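Local coordinates for protein methyltransferase type 12 (Clostridium thermocellum, PDB 3JWG) that probably transfers a methyl group from S-adenosyl-L-methionine to the 2'-OH of the 3'-terminal nucleotide of small RNAs, this chain being the methyltransferase domain of bacterial Hen1, at residues Lys143-His148 with Gly199-Met204; Val94-Arg99 with Phe128-Pro133; Leu43-Leu48 with Asp71-Asp76; Ala122-Leu127 with Gln172-Lys177. All blocks are in the same frame, centred on the assembly; numbering follows the deposited sequence.

Interaction 1 of 4, residues Lys143-His148 with Gly199-Met204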
# COMPACT_ATOMS: atom_id res chain seq x y z
N LYS A 143 2.71 -15.97 -1.40
CA LYS A 143 1.93 -17.19 -1.32
C LYS A 143 2.73 -18.43 -0.92
O LYS A 143 2.23 -19.29 -0.20
CB LYS A 143 1.21 -17.48 -2.64
CG LYS A 143 0.38 -18.76 -2.58
CD LYS A 143 -0.68 -18.85 -3.67
CE LYS A 143 -0.09 -19.01 -5.05
NZ LYS A 143 -1.14 -19.47 -6.01
N GLU A 144 3.97 -18.50 -1.40
CA GLU A 144 4.83 -19.65 -1.13
C GLU A 144 5.05 -19.89 0.36
O GLU A 144 5.27 -21.03 0.79
CB GLU A 144 6.17 -19.44 -1.82
CG GLU A 144 6.05 -19.49 -3.34
CD GLU A 144 7.32 -19.05 -4.02
OE1 GLU A 144 7.44 -17.85 -4.34
OE2 GLU A 144 8.20 -19.91 -4.23
N TYR A 145 4.97 -18.83 1.15
CA TYR A 145 5.15 -18.94 2.58
C TYR A 145 4.15 -19.91 3.20
O TYR A 145 4.46 -20.60 4.17
CB TYR A 145 4.99 -17.58 3.25
CG TYR A 145 5.40 -17.58 4.70
CD1 TYR A 145 6.74 -17.58 5.06
CD2 TYR A 145 4.44 -17.59 5.71
CE1 TYR A 145 7.13 -17.60 6.39
CE2 TYR A 145 4.82 -17.61 7.05
CZ TYR A 145 6.17 -17.61 7.38
OH TYR A 145 6.56 -17.61 8.70
N ASN A 146 2.94 -19.96 2.64
CA ASN A 146 1.90 -20.83 3.17
C ASN A 146 2.07 -22.29 2.77
O ASN A 146 1.34 -23.15 3.26
CB ASN A 146 0.52 -20.32 2.74
CG ASN A 146 0.23 -18.91 3.23
OD1 ASN A 146 0.73 -17.92 2.67
ND2 ASN A 146 -0.56 -18.80 4.30
N PHE A 147 3.02 -22.57 1.88
CA PHE A 147 3.26 -23.94 1.43
C PHE A 147 3.85 -24.77 2.56
O PHE A 147 3.68 -25.99 2.60
CB PHE A 147 4.25 -23.96 0.25
CG PHE A 147 3.68 -23.43 -1.03
CD1 PHE A 147 4.53 -23.11 -2.09
CD2 PHE A 147 2.31 -23.26 -1.20
CE1 PHE A 147 4.02 -22.63 -3.29
CE2 PHE A 147 1.79 -22.78 -2.40
CZ PHE A 147 2.65 -22.46 -3.45
N HIS A 148 4.54 -24.10 3.47
CA HIS A 148 5.17 -24.78 4.60
C HIS A 148 4.14 -25.05 5.69
O HIS A 148 3.73 -24.15 6.43
CB HIS A 148 6.31 -23.91 5.15
CG HIS A 148 7.14 -24.58 6.20
ND1 HIS A 148 7.65 -25.85 6.04
CD2 HIS A 148 7.58 -24.15 7.40
CE1 HIS A 148 8.37 -26.17 7.10
NE2 HIS A 148 8.34 -25.15 7.94
N GLY A 199 10.68 -18.47 1.58
CA GLY A 199 10.75 -17.02 1.63
C GLY A 199 10.10 -16.43 2.87
O GLY A 199 9.81 -17.15 3.83
N SER A 200 9.88 -15.12 2.85
CA SER A 200 9.25 -14.43 3.97
C SER A 200 7.75 -14.38 3.74
O SER A 200 7.28 -14.65 2.64
CB SER A 200 9.83 -13.01 4.10
OG SER A 200 9.69 -12.29 2.89
N PRO A 201 6.97 -14.03 4.78
CA PRO A 201 5.51 -13.95 4.68
C PRO A 201 5.00 -12.86 3.75
O PRO A 201 3.91 -12.96 3.18
CB PRO A 201 5.07 -13.69 6.13
CG PRO A 201 6.22 -14.22 6.95
CD PRO A 201 7.41 -13.75 6.16
N THR A 202 5.79 -11.81 3.61
CA THR A 202 5.41 -10.67 2.79
C THR A 202 6.49 -10.27 1.80
O THR A 202 7.68 -10.42 2.06
CB THR A 202 5.09 -9.45 3.69
OG1 THR A 202 4.00 -9.78 4.55
CG2 THR A 202 4.73 -8.23 2.86
N GLN A 203 6.06 -9.76 0.65
CA GLN A 203 7.00 -9.31 -0.36
C GLN A 203 6.64 -7.86 -0.69
O GLN A 203 5.47 -7.47 -0.64
CB GLN A 203 6.96 -10.22 -1.60
CG GLN A 203 5.61 -10.44 -2.24
CD GLN A 203 5.65 -11.47 -3.38
OE1 GLN A 203 6.67 -11.62 -4.07
NE2 GLN A 203 4.53 -12.15 -3.61
N MET A 204 7.65 -7.06 -0.99
CA MET A 204 7.43 -5.65 -1.27
C MET A 204 8.23 -5.16 -2.46
O MET A 204 9.40 -5.52 -2.62
CB MET A 204 7.76 -4.83 -0.02
CG MET A 204 7.76 -3.31 -0.20
SD MET A 204 8.20 -2.50 1.37
CE MET A 204 6.84 -3.02 2.35

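Interaction 2 of 4, residues Val94-Arg99 with Phe128-Pro133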
# COMPACT_ATOMS: atom_id res chain seq x y z
N VAL A 94 -10.59 3.27 -9.92
CA VAL A 94 -10.68 2.88 -11.31
C VAL A 94 -10.58 4.07 -12.25
O VAL A 94 -10.13 3.93 -13.39
CB VAL A 94 -12.03 2.15 -11.58
CG1 VAL A 94 -12.16 1.80 -13.06
CG2 VAL A 94 -12.11 0.89 -10.73
N TYR A 95 -10.98 5.24 -11.78
CA TYR A 95 -10.96 6.43 -12.61
C TYR A 95 -9.94 7.48 -12.19
O TYR A 95 -9.42 7.46 -11.08
CB TYR A 95 -12.35 7.06 -12.64
CG TYR A 95 -13.42 6.09 -13.08
CD1 TYR A 95 -13.50 5.66 -14.41
CD2 TYR A 95 -14.34 5.57 -12.17
CE1 TYR A 95 -14.45 4.73 -14.81
CE2 TYR A 95 -15.30 4.64 -12.56
CZ TYR A 95 -15.35 4.23 -13.88
OH TYR A 95 -16.29 3.30 -14.28
N ARG A 96 -9.65 8.39 -13.11
CA ARG A 96 -8.71 9.48 -12.88
C ARG A 96 -9.36 10.48 -11.93
O ARG A 96 -10.15 11.31 -12.35
CB ARG A 96 -8.38 10.19 -14.20
CG ARG A 96 -7.47 11.40 -14.05
CD ARG A 96 -6.01 11.01 -13.97
NE ARG A 96 -5.14 12.12 -13.60
CZ ARG A 96 -4.95 12.54 -12.35
NH1 ARG A 96 -5.57 11.94 -11.34
NH2 ARG A 96 -4.14 13.56 -12.11
N ASP A 97 -9.02 10.38 -10.65
CA ASP A 97 -9.57 11.28 -9.63
C ASP A 97 -8.51 12.34 -9.32
O ASP A 97 -7.39 12.02 -8.92
CB ASP A 97 -9.92 10.47 -8.38
CG ASP A 97 -10.68 11.28 -7.35
OD1 ASP A 97 -11.58 10.70 -6.71
OD2 ASP A 97 -10.39 12.48 -7.17
N LYS A 98 -8.88 13.61 -9.52
CA LYS A 98 -7.96 14.72 -9.29
C LYS A 98 -7.36 14.71 -7.90
O LYS A 98 -6.27 15.25 -7.68
CB LYS A 98 -8.68 16.05 -9.51
CG LYS A 98 -9.10 16.30 -10.95
CD LYS A 98 -9.79 17.65 -11.09
CE LYS A 98 -10.38 17.83 -12.48
NZ LYS A 98 -11.25 19.03 -12.55
N ARG A 99 -8.05 14.09 -6.95
CA ARG A 99 -7.58 14.03 -5.58
C ARG A 99 -6.39 13.09 -5.39
O ARG A 99 -5.84 13.00 -4.29
CB ARG A 99 -8.72 13.61 -4.66
CG ARG A 99 -9.85 14.63 -4.58
CD ARG A 99 -11.03 14.09 -3.80
NE ARG A 99 -11.67 12.97 -4.48
CZ ARG A 99 -12.71 12.30 -3.99
NH1 ARG A 99 -13.21 12.64 -2.81
NH2 ARG A 99 -13.24 11.29 -4.67
N PHE A 128 0.18 4.19 -11.51
CA PHE A 128 1.38 4.63 -12.21
C PHE A 128 1.21 5.71 -13.27
O PHE A 128 2.20 6.33 -13.68
CB PHE A 128 2.08 3.42 -12.82
CG PHE A 128 2.47 2.37 -11.81
CD1 PHE A 128 3.49 2.62 -10.88
CD2 PHE A 128 1.81 1.15 -11.76
CE1 PHE A 128 3.83 1.67 -9.93
CE2 PHE A 128 2.15 0.18 -10.81
CZ PHE A 128 3.16 0.44 -9.89
N GLU A 129 -0.01 5.96 -13.72
CA GLU A 129 -0.23 6.98 -14.73
C GLU A 129 -0.96 8.20 -14.16
O GLU A 129 -0.55 9.33 -14.38
CB GLU A 129 -1.02 6.42 -15.92
CG GLU A 129 -1.06 7.34 -17.12
CD GLU A 129 -1.92 6.79 -18.24
OE1 GLU A 129 -1.63 5.68 -18.74
OE2 GLU A 129 -2.90 7.47 -18.63
N PHE A 130 -2.04 7.95 -13.42
CA PHE A 130 -2.82 9.04 -12.83
C PHE A 130 -2.13 9.64 -11.60
O PHE A 130 -1.80 10.82 -11.58
CB PHE A 130 -4.21 8.53 -12.42
CG PHE A 130 -5.03 7.99 -13.57
CD1 PHE A 130 -6.22 7.31 -13.32
CD2 PHE A 130 -4.63 8.18 -14.89
CE1 PHE A 130 -7.01 6.83 -14.38
CE2 PHE A 130 -5.41 7.70 -15.95
CZ PHE A 130 -6.60 7.03 -15.69
N THR A 131 -1.90 8.82 -10.58
CA THR A 131 -1.26 9.29 -9.36
C THR A 131 0.21 9.59 -9.66
O THR A 131 0.72 10.66 -9.34
CB THR A 131 -1.41 8.23 -8.26
OG1 THR A 131 -2.78 7.80 -8.25
CG2 THR A 131 -1.07 8.81 -6.90
N ARG A 132 0.88 8.62 -10.28
CA ARG A 132 2.28 8.76 -10.69
C ARG A 132 3.20 9.51 -9.73
O ARG A 132 3.79 10.53 -10.10
CB ARG A 132 2.31 9.42 -12.08
CG ARG A 132 3.60 9.25 -12.87
CD ARG A 132 3.40 9.71 -14.32
NE ARG A 132 4.58 9.47 -15.15
CZ ARG A 132 4.96 8.28 -15.60
NH1 ARG A 132 4.26 7.19 -15.31
NH2 ARG A 132 6.07 8.18 -16.32
N PRO A 133 3.35 9.02 -8.49
CA PRO A 133 4.22 9.69 -7.52
C PRO A 133 5.69 9.29 -7.73
O PRO A 133 5.97 8.32 -8.44
CB PRO A 133 3.67 9.20 -6.18
CG PRO A 133 3.31 7.76 -6.50
CD PRO A 133 2.63 7.88 -7.87

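Interaction 3 of 4, residues Leu43-Leu48 with Asp71-Asp76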
# COMPACT_ATOMS: atom_id res chain seq x y z
N LEU A 43 -1.87 2.09 8.75
CA LEU A 43 -0.68 2.77 8.27
C LEU A 43 -0.80 4.27 8.59
O LEU A 43 0.18 4.92 8.98
CB LEU A 43 -0.51 2.58 6.76
CG LEU A 43 0.71 3.30 6.18
CD1 LEU A 43 1.98 2.69 6.76
CD2 LEU A 43 0.71 3.18 4.66
N LEU A 44 -2.00 4.80 8.41
CA LEU A 44 -2.26 6.21 8.69
C LEU A 44 -1.84 6.55 10.11
O LEU A 44 -1.21 7.58 10.34
CB LEU A 44 -3.75 6.51 8.50
CG LEU A 44 -4.29 6.83 7.10
CD1 LEU A 44 -3.57 6.05 6.03
CD2 LEU A 44 -5.78 6.53 7.07
N SER A 45 -2.19 5.69 11.06
CA SER A 45 -1.84 5.91 12.47
C SER A 45 -0.34 6.08 12.65
O SER A 45 0.11 7.00 13.34
CB SER A 45 -2.31 4.74 13.34
OG SER A 45 -3.70 4.54 13.25
N LEU A 46 0.43 5.18 12.04
CA LEU A 46 1.89 5.23 12.15
C LEU A 46 2.49 6.46 11.50
O LEU A 46 3.47 7.02 11.99
CB LEU A 46 2.52 3.98 11.52
CG LEU A 46 2.29 2.62 12.18
CD1 LEU A 46 3.09 1.57 11.42
CD2 LEU A 46 2.72 2.64 13.64
N LEU A 47 1.91 6.88 10.38
CA LEU A 47 2.39 8.06 9.67
C LEU A 47 2.21 9.32 10.52
O LEU A 47 3.09 10.19 10.55
CB LEU A 47 1.65 8.20 8.33
CG LEU A 47 2.02 7.14 7.29
CD1 LEU A 47 1.15 7.29 6.05
CD2 LEU A 47 3.50 7.29 6.92
N LEU A 48 1.08 9.41 11.21
CA LEU A 48 0.78 10.56 12.06
C LEU A 48 1.76 10.70 13.23
O LEU A 48 1.94 11.79 13.77
CB LEU A 48 -0.65 10.46 12.60
CG LEU A 48 -1.79 10.80 11.62
CD1 LEU A 48 -3.13 10.42 12.23
CD2 LEU A 48 -1.75 12.30 11.30
N ASP A 71 -13.14 6.44 13.00
CA ASP A 71 -13.46 6.17 14.39
C ASP A 71 -12.23 5.62 15.10
O ASP A 71 -11.94 6.01 16.23
CB ASP A 71 -14.61 5.16 14.49
CG ASP A 71 -15.01 4.87 15.92
OD1 ASP A 71 -15.19 5.84 16.70
OD2 ASP A 71 -15.15 3.68 16.28
N ARG A 72 -11.51 4.73 14.43
CA ARG A 72 -10.31 4.14 15.00
C ARG A 72 -9.20 5.18 15.15
O ARG A 72 -8.41 5.14 16.09
CB ARG A 72 -9.82 2.99 14.13
CG ARG A 72 -8.47 2.46 14.54
CD ARG A 72 -8.01 1.31 13.67
NE ARG A 72 -6.63 0.95 13.98
CZ ARG A 72 -5.61 1.78 13.85
NH1 ARG A 72 -5.81 3.01 13.40
NH2 ARG A 72 -4.38 1.39 14.18
N LEU A 73 -9.14 6.13 14.22
CA LEU A 73 -8.12 7.17 14.27
C LEU A 73 -8.51 8.32 15.19
O LEU A 73 -7.68 9.17 15.52
CB LEU A 73 -7.85 7.70 12.85
CG LEU A 73 -7.22 6.70 11.87
CD1 LEU A 73 -7.29 7.26 10.46
CD2 LEU A 73 -5.79 6.42 12.26
N LYS A 74 -9.77 8.34 15.62
CA LYS A 74 -10.27 9.39 16.51
C LYS A 74 -9.92 10.77 15.96
O LYS A 74 -9.56 11.67 16.71
CB LYS A 74 -9.68 9.23 17.91
CG LYS A 74 -10.01 7.91 18.59
CD LYS A 74 -11.52 7.72 18.74
CE LYS A 74 -11.84 6.37 19.36
NZ LYS A 74 -13.30 6.11 19.42
N ILE A 75 -10.03 10.91 14.65
CA ILE A 75 -9.70 12.16 13.98
C ILE A 75 -10.39 13.40 14.54
O ILE A 75 -9.74 14.43 14.77
CB ILE A 75 -10.00 12.07 12.48
CG1 ILE A 75 -9.29 10.85 11.88
CG2 ILE A 75 -9.53 13.32 11.77
CD1 ILE A 75 -9.50 10.69 10.39
N ASP A 76 -11.70 13.32 14.78
CA ASP A 76 -12.44 14.46 15.30
C ASP A 76 -12.06 14.87 16.73
O ASP A 76 -12.73 15.70 17.34
CB ASP A 76 -13.95 14.19 15.25
CG ASP A 76 -14.37 13.03 16.13
OD1 ASP A 76 -14.09 13.07 17.35
OD2 ASP A 76 -15.00 12.08 15.62

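Interaction 4 of 4, residues Ala122-Leu127 with Gln172-Lys177. Unlike the reference sequence in segment 172-177: Gln172 (reference Glu).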
# COMPACT_ATOMS: atom_id res chain seq x y z
N ALA A 122 -6.93 -1.61 -14.43
CA ALA A 122 -7.46 -0.27 -14.21
C ALA A 122 -6.68 0.39 -13.06
O ALA A 122 -6.28 1.55 -13.16
CB ALA A 122 -8.94 -0.34 -13.88
N PHE A 123 -6.47 -0.36 -11.98
CA PHE A 123 -5.74 0.16 -10.83
C PHE A 123 -4.30 0.54 -11.19
O PHE A 123 -3.77 1.53 -10.68
CB PHE A 123 -5.74 -0.87 -9.69
CG PHE A 123 -5.01 -0.40 -8.45
CD1 PHE A 123 -5.50 0.67 -7.70
CD2 PHE A 123 -3.83 -1.01 -8.05
CE1 PHE A 123 -4.83 1.12 -6.56
CE2 PHE A 123 -3.14 -0.57 -6.92
CZ PHE A 123 -3.64 0.50 -6.17
N GLU A 124 -3.67 -0.24 -12.06
CA GLU A 124 -2.30 0.04 -12.50
C GLU A 124 -2.22 1.42 -13.14
O GLU A 124 -1.30 2.19 -12.88
CB GLU A 124 -1.83 -1.01 -13.51
CG GLU A 124 -1.72 -2.42 -12.97
CD GLU A 124 -1.36 -3.43 -14.06
OE1 GLU A 124 -1.35 -3.05 -15.25
OE2 GLU A 124 -1.10 -4.60 -13.72
N LYS A 125 -3.19 1.73 -14.01
CA LYS A 125 -3.22 3.03 -14.67
C LYS A 125 -3.39 4.12 -13.62
O LYS A 125 -2.65 5.11 -13.61
CB LYS A 125 -4.38 3.11 -15.66
CG LYS A 125 -4.24 2.26 -16.91
CD LYS A 125 -5.39 2.53 -17.87
CE LYS A 125 -5.30 1.68 -19.12
NZ LYS A 125 -6.47 1.95 -20.03
N VAL A 126 -4.37 3.93 -12.75
CA VAL A 126 -4.63 4.90 -11.69
C VAL A 126 -3.38 5.16 -10.85
O VAL A 126 -3.06 6.31 -10.50
CB VAL A 126 -5.74 4.40 -10.73
CG1 VAL A 126 -5.87 5.36 -9.54
CG2 VAL A 126 -7.07 4.31 -11.48
N LEU A 127 -2.66 4.09 -10.54
CA LEU A 127 -1.46 4.19 -9.72
C LEU A 127 -0.23 4.78 -10.40
O LEU A 127 0.33 5.77 -9.93
CB LEU A 127 -1.12 2.80 -9.16
CG LEU A 127 0.11 2.65 -8.26
CD1 LEU A 127 0.10 3.69 -7.15
CD2 LEU A 127 0.12 1.25 -7.68
N GLN A 172 7.10 -10.46 -8.85
CA GLN A 172 8.23 -9.81 -9.49
C GLN A 172 8.04 -9.65 -10.99
O GLN A 172 8.41 -8.62 -11.56
CB GLN A 172 9.51 -10.58 -9.17
CG GLN A 172 9.95 -10.37 -7.73
CD GLN A 172 11.05 -11.31 -7.30
OE1 GLN A 172 11.86 -11.75 -8.11
NE2 GLN A 172 11.08 -11.63 -6.01
N THR A 173 7.44 -10.65 -11.63
CA THR A 173 7.18 -10.58 -13.06
C THR A 173 6.21 -9.42 -13.32
O THR A 173 6.40 -8.63 -14.24
CB THR A 173 6.54 -11.89 -13.58
OG1 THR A 173 7.45 -12.98 -13.35
CG2 THR A 173 6.24 -11.79 -15.07
N TRP A 174 5.17 -9.35 -12.50
CA TRP A 174 4.17 -8.29 -12.60
C TRP A 174 4.82 -6.92 -12.38
O TRP A 174 4.60 -5.99 -13.15
CB TRP A 174 3.07 -8.49 -11.56
CG TRP A 174 2.14 -7.32 -11.46
CD1 TRP A 174 1.10 -7.03 -12.29
CD2 TRP A 174 2.20 -6.26 -10.49
NE1 TRP A 174 0.50 -5.85 -11.90
CE2 TRP A 174 1.15 -5.36 -10.80
CE3 TRP A 174 3.03 -5.99 -9.39
CZ2 TRP A 174 0.91 -4.20 -10.05
CZ3 TRP A 174 2.80 -4.83 -8.64
CH2 TRP A 174 1.75 -3.96 -8.98
N ALA A 175 5.59 -6.81 -11.31
CA ALA A 175 6.25 -5.55 -10.98
C ALA A 175 7.18 -5.06 -12.09
O ALA A 175 7.14 -3.89 -12.47
CB ALA A 175 7.02 -5.69 -9.68
N VAL A 176 8.03 -5.95 -12.59
CA VAL A 176 8.96 -5.60 -13.65
C VAL A 176 8.24 -5.10 -14.90
O VAL A 176 8.67 -4.12 -15.53
CB VAL A 176 9.87 -6.80 -14.03
CG1 VAL A 176 10.68 -6.49 -15.29
CG2 VAL A 176 10.80 -7.12 -12.87
N LYS A 177 7.15 -5.76 -15.27
CA LYS A 177 6.39 -5.36 -16.44
C LYS A 177 5.71 -4.00 -16.30
O LYS A 177 5.80 -3.17 -17.20
CB LYS A 177 5.33 -6.41 -16.80
CG LYS A 177 5.88 -7.61 -17.56
CD LYS A 177 4.82 -8.69 -17.77
CE LYS A 177 5.43 -9.99 -18.27
NZ LYS A 177 4.40 -11.07 -18.37

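Interaction 1 of 4, residues Lys143-His148 with Gly199-Met204
Tyr145 reaches Pro201 because its first torsion sets CG anti to the backbone N (chi1 -170°), which swings the phenol ring out of the short 3-10 turn 143-146 and over the pyrrolidine. The resulting CH-pi contact sits in the methyltransferase fold where the loop after strand 135-141 meets the residues that lead into the neighbouring antiparallel strand 202-209. Its geometry is that of a face-on approach: Pro201 CG lies 3.5 Å from the centroid of the Tyr145 ring, 16° off the ring normal. The nearest ring atom is Tyr145 CZ, 3.4 Å from Pro201 CG, while the other end of the ring, at Tyr145 CG, rests 3.6 Å from Pro201 CA. Ring and proline therefore overlap along the whole length of the phenol. The backbones come close as well, with 5.4 Å between the CA atoms of Tyr145 and Pro201. Outside the two segments, Asn142 ND2 donates to Ser200 O and the backbones of Asn142 and Pro201 are hydrogen-bonded, while Glu144 forms a salt bridge with Arg168 at the start of helix 168-182. Ser200 OG reaches forward to donate to Thr202 O. At the edge of the Tyr145 ring, in its plane, Gly199 O stands 3.3 Å from CD1.

Interaction 2 of 4, residues Val94-Arg99 with Phe128-Pro133
Arg96 lays its aliphatic chain over one face of the Phe130 ring, and this is the tight part of the contact. Arg96 CD lies 3.2 Å from Phe130 CG and 3.6 Å from the ring centroid, at 29° from the ring normal, a CH-pi approach displaced toward the CB side of the ring. The bend in the arginine at chi2 (83°) lets both CB and CD rest on the aromatic group, with Arg96 CB 3.6 Å from Phe130 CE1. The backbone closes in too: Arg96 N is 3.3 Å from Phe130 CE1. Beyond CD the guanidinium runs on past the ring toward the helix backbone, its plane 21° from that of the ring, and Phe130 O lies over its face, 3.6 Å from Arg96 NH2. That nitrogen has its hydrogen-bond partner elsewhere, in Ser101 OG. Within the Rossmann-like methyltransferase domain, the contact joins the loop between strands 86-90 and 105-109 to the C-terminal turn of helix 117-131, which widens to a pi-type turn at 128-131 before Arg132 leaves it with positive phi. The other side is looser and faces the surface: Arg96 is exposed although its CD is packed on the ring, and Val94 O comes only to 4.4 Å of Phe130 CE1, at the ring edge. Further along the exposed loop, Asp97 OD2 accepts from Arg99 N in an Asx turn, and the Arg99 side chain grips the same carboxylate side-on, its NE donating to OD2 and its NH2 forming a salt bridge with Asp97 OD1 at 2.7 Å.

Interaction 3 of 4, residues Leu43-Leu48 with Asp71-Asp76
The guanidinium of Arg72 meets Ser45 with its edge: Ser45 OG lies 1° from the plane and accepts from Arg72 NH1 at 2.6 Å, in a nearly straight bond (174°). Arg72 NH2 leans on the same oxygen only weakly, 3.4 Å from Ser45 OG. Leu73 CD2 also sits at this edge, in the guanidinium plane, so a methyl group and a hydroxyl share one rim. The arginine spans the gap with its chain extended from CG to NE, and chi4 (-61°) turns the terminal group to face the serine. Ser45 OG is further hydrogen-bonded to Gly41 O one turn earlier, which helps fix the hydroxyl's position. Beneath this polar pair the contact is apolar. Leu44 and Leu73 cross at about a right angle, with Leu44 CD2 3.8 Å from Leu73 CD1, and both side chains pack on strand 86-90, Leu44 on Leu88 and Leu73 on Ile86. The Leu44 side chain is about 8 Å from the bound magnesium ion. Helix 42-48, after strand 32-36, and helix 63-73, after strand 55-60, meet here on the same side of the parallel part of the mixed sheet, as is typical of the Rossmann-like fold of S-adenosylmethionine-dependent methyltransferases.

Interaction 4 of 4, residues Ala122-Leu127 with Gln172-Lys177
The two helical segments stay well apart, the nearest CA atoms being those of Glu124 and Ala175 at 10.3 Å, so long side chains must bridge them. These are helices 117-131 and 168-182 of the Rossmann-like methyltransferase fold, which lie over the sheet beside each other. The bridge is a single side-chain hydrogen bond from the Trp174 indole to the Glu124 carboxylate. Trp174 places CG anti to its own backbone N, directing the five-membered edge of the indole at helix 117-131, while Glu124 reaches out with its chain extended beyond CG. The side chains run antiparallel past one another, the carboxylate turned 48° from the indole plane. Glu124 is buried, so the indole N-H gives a partner to a carboxylate oxygen that lies within the protein, and this would probably help offset the cost of burying it. Around the pair, Trp166 stacks edge-to-face with Trp174, and Glu124 also touches Val178 one turn further along helix 168-182. Leu127 and Phe123 on the first helix pack on Val108 of strand 105-109. Trp174 NE1 donates to Glu124 OE2 at 2.7 Å with an angle of 153°, meeting the oxygen on its anti side and 31° out of the carboxylate plane.

In the fold
From the N terminus, interaction 3 comes first: residues 71-76 return to 43-48 after the chain has passed through strand 55-60, tying together helices 42-48 and 63-73 of the Rossmann-like fold. Interaction 2 then closes the loop from 94-99 to the end of helix 117-131. Interaction 4 starts from that same helix before interaction 2 has closed, so the two cross, and they touch through consecutive turns of it, as in Phe130 N to Lys125 O. Interaction 4 ends on helix 168-182, inside the loop that interaction 1 closes from 143-148 to 199-204, so these also cross. Interaction 3 is in series with all the others. Together they run from the early helices to the antiparallel edge of the sheet.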